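Local coordinates for V-type ATP synthase alpha chain (Thermoplasma volcanium, PDB 4O1S), which is an intein of the Hint type, a compact, mostly beta-strand splicing domain found within a V-type ATPase subunit A, at residues Ile46-Pro51 / Arg68-Gly73. Numbering follows the deposited sequence.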
# COMPACT_ATOMS: atom_id res chain seq x y z
N ILE A 46 -10.09 -5.45 11.37
CA ILE A 46 -10.76 -6.70 11.14
C ILE A 46 -9.72 -7.79 11.18
O ILE A 46 -8.67 -7.72 10.53
CB ILE A 46 -11.49 -6.77 9.78
CG1 ILE A 46 -12.28 -5.49 9.50
CG2 ILE A 46 -12.40 -8.00 9.74
CD1 ILE A 46 -12.76 -5.45 8.06
N HIS A 47 -10.02 -8.79 11.98
CA HIS A 47 -9.18 -9.96 12.01
C HIS A 47 -9.84 -11.04 11.14
O HIS A 47 -10.98 -11.44 11.34
CB HIS A 47 -8.97 -10.40 13.47
CG HIS A 47 -8.03 -11.55 13.62
ND1 HIS A 47 -7.03 -11.82 12.71
CD2 HIS A 47 -7.95 -12.52 14.57
CE1 HIS A 47 -6.37 -12.90 13.10
NE2 HIS A 47 -6.91 -13.34 14.22
N LEU A 48 -9.10 -11.49 10.14
CA LEU A 48 -9.65 -12.36 9.12
C LEU A 48 -9.54 -13.83 9.51
O LEU A 48 -8.44 -14.33 9.71
CB LEU A 48 -8.90 -12.13 7.79
CG LEU A 48 -9.37 -11.02 6.85
CD1 LEU A 48 -10.24 -9.98 7.54
CD2 LEU A 48 -8.18 -10.39 6.23
N LYS A 49 -10.68 -14.51 9.59
CA LYS A 49 -10.68 -15.97 9.75
C LYS A 49 -9.87 -16.67 8.62
O LYS A 49 -8.99 -17.47 8.92
CB LYS A 49 -12.10 -16.52 9.88
CG LYS A 49 -12.16 -18.04 9.86
CD LYS A 49 -12.09 -18.63 11.27
CE LYS A 49 -13.49 -18.95 11.83
NZ LYS A 49 -13.88 -18.11 13.02
N ASP A 50 -10.16 -16.36 7.35
CA ASP A 50 -9.31 -16.80 6.23
C ASP A 50 -8.44 -15.66 5.79
O ASP A 50 -8.95 -14.64 5.29
CB ASP A 50 -10.12 -17.16 4.98
CG ASP A 50 -11.04 -18.32 5.20
OD1 ASP A 50 -10.75 -19.18 6.06
OD2 ASP A 50 -12.07 -18.37 4.49
N PRO A 51 -7.12 -15.83 5.90
CA PRO A 51 -6.17 -14.80 5.48
C PRO A 51 -6.41 -14.41 4.02
O PRO A 51 -6.76 -15.25 3.19
CB PRO A 51 -4.82 -15.49 5.61
CG PRO A 51 -5.14 -16.96 5.43
CD PRO A 51 -6.46 -17.12 6.15
N ARG A 68 -3.76 -11.11 7.50
CA ARG A 68 -4.72 -11.54 8.52
C ARG A 68 -5.47 -10.41 9.22
O ARG A 68 -6.51 -10.64 9.82
CB ARG A 68 -4.08 -12.51 9.53
CG ARG A 68 -3.64 -13.80 8.84
CD ARG A 68 -3.31 -14.99 9.76
NE ARG A 68 -2.24 -14.73 10.72
CZ ARG A 68 -0.95 -14.94 10.50
NH1 ARG A 68 -0.54 -15.40 9.32
NH2 ARG A 68 -0.05 -14.68 11.45
N LEU A 69 -4.94 -9.20 9.11
CA LEU A 69 -5.59 -8.01 9.67
C LEU A 69 -5.80 -6.94 8.61
O LEU A 69 -4.93 -6.71 7.77
CB LEU A 69 -4.76 -7.40 10.78
CG LEU A 69 -4.61 -8.18 12.06
CD1 LEU A 69 -4.14 -7.24 13.12
CD2 LEU A 69 -5.91 -8.81 12.46
N LEU A 70 -6.96 -6.29 8.66
CA LEU A 70 -7.20 -5.10 7.86
C LEU A 70 -7.46 -3.99 8.83
O LEU A 70 -8.00 -4.22 9.92
CB LEU A 70 -8.42 -5.26 6.95
CG LEU A 70 -8.45 -6.46 6.01
CD1 LEU A 70 -9.73 -6.42 5.19
CD2 LEU A 70 -7.23 -6.48 5.13
N TYR A 71 -7.11 -2.78 8.42
CA TYR A 71 -7.26 -1.59 9.22
C TYR A 71 -7.98 -0.50 8.43
O TYR A 71 -7.81 -0.35 7.21
CB TYR A 71 -5.88 -1.10 9.70
CG TYR A 71 -5.84 0.34 10.20
CD1 TYR A 71 -6.25 0.67 11.49
CD2 TYR A 71 -5.36 1.37 9.39
CE1 TYR A 71 -6.20 1.99 11.95
CE2 TYR A 71 -5.31 2.69 9.84
CZ TYR A 71 -5.73 2.98 11.12
OH TYR A 71 -5.67 4.28 11.56
N LYS A 72 -8.82 0.25 9.14
CA LYS A 72 -9.44 1.44 8.59
C LYS A 72 -9.36 2.55 9.61
O LYS A 72 -9.77 2.37 10.76
CB LYS A 72 -10.89 1.16 8.22
CG LYS A 72 -11.66 2.39 7.80
CD LYS A 72 -13.11 2.09 7.47
CE LYS A 72 -13.98 3.31 7.72
NZ LYS A 72 -15.36 3.05 7.23
N GLY A 73 -8.85 3.69 9.19
CA GLY A 73 -8.73 4.83 10.09
C GLY A 73 -9.10 6.14 9.42
O GLY A 73 -9.85 6.17 8.45
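Ile46-Leu48 and Arg68-Gly73 run antiparallel, their axes 4.7 Å apart at the closest. Ile46 and Leu70 form a hydrogen-bonded pair: Ile46 N donates to Leu70 O (2.8 Å), and Leu70 N to Ile46 O. His47 and Leu69 follow as a non-hydrogen-bonded pair. Beyond them, Arg68 O accepts two bonds. Leu48 N donates to Arg68 O at 2.7 Å, nearly straight (173°). His47 ND1 also donates to Arg68 O, at 3.2 Å and from above the carbonyl plane; the oxygen lies at the ring edge, in the ring plane. With CG anti to the backbone N (chi1 -176°), the His47 ring lies beside the second strand. Leu69 CD2 packs obliquely against the same imidazole. Leu48 points toward the second strand, and Leu48 CD2 meets Leu70 CG at 3.9 Å, the two side chains crossing at about a right angle. Leu70 shares a face of the sheet with Ile46. After the corner at Lys49-Asp50, Pro51 CB touches Arg68 CG. The contact lies in the beta hairpin of strands 43-58 and 61-75. Strand 36-40 flanks the first and strand 143-149 the second, and Tyr26 of helix 22-31 packs on Ile46 and Leu70.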